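Local coordinates for protein ectonucleotide pyrophosphatase/phosphodiesterase family member 5 (Mus musculus, PDB 5VEO) that probably hydrolyses phosphodiester bonds as a zinc-dependent ectoenzyme, with restricted activity on nucleotides, at residues A[13-18]-A[158-163]. The protein carries 1 engineered substitution. Sequence-based numbering, arbitrary orientation.
Sequences EQKVLV and EWFTAK
In the alkaline phosphatase-like core, the C-terminal end of helix 149-160 packs on the start of strand 16-21. The contact rests on one aromatic side chain. Phe-160 reaches from the last turn of the helix, and its ring meets the side chains of Lys-15 and Leu-17 and the backbone oxygen of Val-16. Phe-160 CZ lies 3.5 Å from Val-16 O. This oxygen sits at the ring edge, in the ring plane, so it meets the ring's C-H rim and not its pi face. Lys-15 and Leu-17, two residues apart on the chain, both send CB toward the helix and approach the ring obliquely. Leu-17 CB is 4.0 Å from Phe-160 CE2, an apolar contact. On Lys-15 the aliphatic chain does the touching, with CD 4.0 Å from Phe-160 CD1. The lysine and phenylalanine side chains run past each other in opposite directions. With Lys-15 CG anti to the carbonyl carbon (chi1 -61°) and the chain bent at chi3 and chi4, CB and CD rest against the ring while NZ hydrogen-bonds Asn-216 OD1, which ties down the polar end. The CB of Val-16 points away from the helix end, and its side chain touches Leu-363 and Leu-366 of helix 359-366. No hydrogen bond joins the two segments. Just beyond Phe-160 the helix ends, and Thr-161 leaves helical geometry. Strand 16-21 lies in the mixed sheet between parallel strands 168-173 and 218-222, with helix 149-160 packed on one side and helix 359-366 on the other.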
ATOM      1  N   GLU A  13      -5.915 -26.340 -10.228  1.00 44.26           N
ATOM      2  CA  GLU A  13      -6.353 -25.144  -9.521  1.00 47.35           C
ATOM      3  C   GLU A  13      -5.175 -24.355  -8.945  1.00 43.25           C
ATOM      4  O   GLU A  13      -4.644 -24.744  -7.902  1.00 43.26           O
ATOM      5  CB  GLU A  13      -7.299 -25.510  -8.376  1.00 48.71           C
ATOM      6  CG  GLU A  13      -8.001 -24.287  -7.847  1.00 53.93           C
ATOM      7  CD  GLU A  13      -8.300 -24.345  -6.370  1.00 53.10           C
ATOM      8  OE1 GLU A  13      -7.395 -24.693  -5.586  1.00 57.14           O
ATOM      9  OE2 GLU A  13      -9.444 -24.023  -5.995  1.00 56.14           O
ATOM     10  N   GLN A  14      -4.786 -23.242  -9.573  1.00 40.35           N
ATOM     11  CA  GLN A  14      -3.648 -22.498  -9.054  1.00 32.38           C
ATOM     12  C   GLN A  14      -4.010 -21.844  -7.720  1.00 31.60           C
ATOM     13  O   GLN A  14      -5.164 -21.499  -7.445  1.00 29.62           O
ATOM     14  CB  GLN A  14      -3.161 -21.405 -10.025  1.00 36.96           C
ATOM     15  CG  GLN A  14      -2.524 -21.820 -11.397  1.00 40.13           C
ATOM     16  CD  GLN A  14      -1.143 -22.490 -11.322  1.00 36.86           C
ATOM     17  OE1 GLN A  14      -0.352 -22.230 -10.430  1.00 32.40           O
ATOM     18  NE2 GLN A  14      -0.856 -23.351 -12.296  1.00 49.95           N
ATOM     19  N   LYS A  15      -2.997 -21.668  -6.894  1.00 22.45           N
ATOM     20  CA  LYS A  15      -3.119 -21.019  -5.603  1.00 19.96           C
ATOM     21  C   LYS A  15      -2.143 -19.863  -5.574  1.00 19.29           C
ATOM     22  O   LYS A  15      -1.098 -19.919  -6.227  1.00 19.26           O
ATOM     23  CB  LYS A  15      -2.781 -21.950  -4.503  1.00 21.02           C
ATOM     24  CG  LYS A  15      -3.724 -23.152  -4.483  1.00 25.00           C
ATOM     25  CD  LYS A  15      -3.531 -23.922  -3.227  1.00 33.39           C
ATOM     26  CE  LYS A  15      -2.160 -24.569  -3.152  1.00 40.57           C
ATOM     27  NZ  LYS A  15      -2.188 -26.014  -3.524  1.00 44.66           N
ATOM     28  N   VAL A  16      -2.477 -18.850  -4.782  1.00 15.58           N
ATOM     29  CA  VAL A  16      -1.648 -17.646  -4.696  1.00 15.37           C
ATOM     30  C   VAL A  16      -1.590 -17.179  -3.247  1.00 14.07           C
ATOM     31  O   VAL A  16      -2.620 -17.117  -2.559  1.00 14.40           O
ATOM     32  CB  VAL A  16      -2.202 -16.520  -5.585  1.00 15.50           C
ATOM     33  CG1 VAL A  16      -1.299 -15.263  -5.442  1.00 21.29           C
ATOM     34  CG2 VAL A  16      -2.305 -16.926  -7.042  1.00 18.26           C
ATOM     35  N   LEU A  17      -0.381 -16.839  -2.793  1.00 12.88           N
ATOM     36  CA  LEU A  17      -0.150 -16.169  -1.519  1.00 12.43           C
ATOM     37  C   LEU A  17       0.515 -14.834  -1.818  1.00 11.54           C
ATOM     38  O   LEU A  17       1.607 -14.825  -2.380  1.00 12.75           O
ATOM     39  CB  LEU A  17       0.748 -17.010  -0.616  1.00 13.95           C
ATOM     40  CG  LEU A  17       1.205 -16.365   0.682  1.00 11.82           C
ATOM     41  CD1 LEU A  17       0.018 -15.807   1.503  1.00 12.01           C
ATOM     42  CD2 LEU A  17       2.027 -17.312   1.500  1.00 14.96           C
ATOM     43  N   VAL A  18      -0.156 -13.735  -1.470  1.00  9.93           N
ATOM     44  CA  VAL A  18       0.395 -12.386  -1.617  1.00 10.11           C
ATOM     45  C   VAL A  18       0.883 -11.944  -0.252  1.00 10.43           C
ATOM     46  O   VAL A  18       0.119 -11.935   0.730  1.00 10.23           O
ATOM     47  CB  VAL A  18      -0.641 -11.398  -2.170  1.00 10.12           C
ATOM     48  CG1 VAL A  18      -0.021  -9.982  -2.334  1.00 12.87           C
ATOM     49  CG2 VAL A  18      -1.218 -11.890  -3.479  1.00 13.11           C
ATOM     50  N   GLU A 158      -2.060 -23.086   7.804  1.00 16.98           N
ATOM     51  CA  GLU A 158      -3.247 -23.838   8.233  1.00 16.08           C
ATOM     52  C   GLU A 158      -4.386 -23.687   7.236  1.00 14.34           C
ATOM     53  O   GLU A 158      -5.051 -24.666   6.873  1.00 20.58           O
ATOM     54  CB  GLU A 158      -3.694 -23.352   9.602  1.00 17.89           C
ATOM     55  CG  GLU A 158      -2.769 -23.775  10.699  1.00 25.60           C
ATOM     56  CD  GLU A 158      -3.005 -23.021  11.992  1.00 30.15           C
ATOM     57  OE1 GLU A 158      -4.043 -22.316  12.114  1.00 29.22           O
ATOM     58  OE2 GLU A 158      -2.140 -23.131  12.889  1.00 38.40           O
ATOM     59  N   TRP A 159      -4.624 -22.466   6.763  1.00 14.80           N
ATOM     60  CA  TRP A 159      -5.733 -22.239   5.850  1.00 14.44           C
ATOM     61  C   TRP A 159      -5.496 -22.881   4.484  1.00 14.42           C
ATOM     62  O   TRP A 159      -6.444 -23.390   3.868  1.00 15.54           O
ATOM     63  CB  TRP A 159      -5.996 -20.739   5.723  1.00 14.28           C
ATOM     64  CG  TRP A 159      -6.428 -20.111   7.016  1.00 16.51           C
ATOM     65  CD1 TRP A 159      -7.051 -20.718   8.080  1.00 18.44           C
ATOM     66  CD2 TRP A 159      -6.254 -18.746   7.383  1.00 19.74           C
ATOM     67  NE1 TRP A 159      -7.291 -19.798   9.072  1.00 18.71           N
ATOM     68  CE2 TRP A 159      -6.785 -18.583   8.674  1.00 19.13           C
ATOM     69  CE3 TRP A 159      -5.688 -17.644   6.740  1.00 17.45           C
ATOM     70  CZ2 TRP A 159      -6.798 -17.345   9.322  1.00 17.08           C
ATOM     71  CZ3 TRP A 159      -5.681 -16.432   7.385  1.00 17.17           C
ATOM     72  CH2 TRP A 159      -6.234 -16.287   8.664  1.00 18.07           C
ATOM     73  N   PHE A 160      -4.247 -22.863   3.983  1.00 14.81           N
ATOM     74  CA  PHE A 160      -3.961 -23.500   2.702  1.00 14.95           C
ATOM     75  C   PHE A 160      -4.107 -25.022   2.767  1.00 14.21           C
ATOM     76  O   PHE A 160      -4.226 -25.665   1.713  1.00 16.02           O
ATOM     77  CB  PHE A 160      -2.545 -23.177   2.226  1.00 14.16           C
ATOM     78  CG  PHE A 160      -2.447 -21.918   1.403  1.00 14.16           C
ATOM     79  CD1 PHE A 160      -3.038 -21.843   0.154  1.00 15.64           C
ATOM     80  CD2 PHE A 160      -1.749 -20.823   1.870  1.00 16.53           C
ATOM     81  CE1 PHE A 160      -2.943 -20.698  -0.614  1.00 17.11           C
ATOM     82  CE2 PHE A 160      -1.654 -19.659   1.101  1.00 16.69           C
ATOM     83  CZ  PHE A 160      -2.260 -19.599  -0.124  1.00 15.13           C
ATOM     84  N   THR A 161      -4.077 -25.594   3.971  1.00 15.24           N
ATOM     85  CA  THR A 161      -4.120 -27.045   4.155  1.00 14.68           C
ATOM     86  C   THR A 161      -5.341 -27.486   4.956  1.00 16.59           C
ATOM     87  O   THR A 161      -5.410 -28.646   5.402  1.00 18.67           O
ATOM     88  CB  THR A 161      -2.850 -27.528   4.843  1.00 15.12           C
ATOM     89  OG1 THR A 161      -2.752 -26.915   6.141  1.00 18.39           O
ATOM     90  CG2 THR A 161      -1.623 -27.197   3.971  1.00 16.46           C
ATOM     91  N   ALA A 162      -6.313 -26.597   5.108  1.00 15.39           N
ATOM     92  CA  ALA A 162      -7.486 -26.873   5.926  1.00 16.21           C
ATOM     93  C   ALA A 162      -8.396 -27.898   5.254  1.00 16.77           C
ATOM     94  O   ALA A 162      -8.314 -28.177   4.059  1.00 16.47           O
ATOM     95  CB  ALA A 162      -8.267 -25.584   6.185  1.00 17.38           C
ATOM     96  N   LYS A 163      -9.309 -28.440   6.061  1.00 18.07           N
ATOM     97  CA  LYS A 163     -10.358 -29.281   5.513  1.00 17.93           C
ATOM     98  C   LYS A 163     -11.075 -28.577   4.367  1.00 16.74           C
ATOM     99  O   LYS A 163     -11.366 -29.189   3.336  1.00 22.57           O
ATOM    100  CB  LYS A 163     -11.317 -29.664   6.648  1.00 16.88           C
ATOM    101  CG  LYS A 163     -12.339 -30.664   6.252  1.00 18.13           C
ATOM    102  CD  LYS A 163     -13.250 -31.036   7.419  1.00 17.97           C
ATOM    103  CE  LYS A 163     -14.094 -29.887   7.869  1.00 22.80           C
ATOM    104  NZ  LYS A 163     -15.145 -30.358   8.837  1.00 25.91           N
TER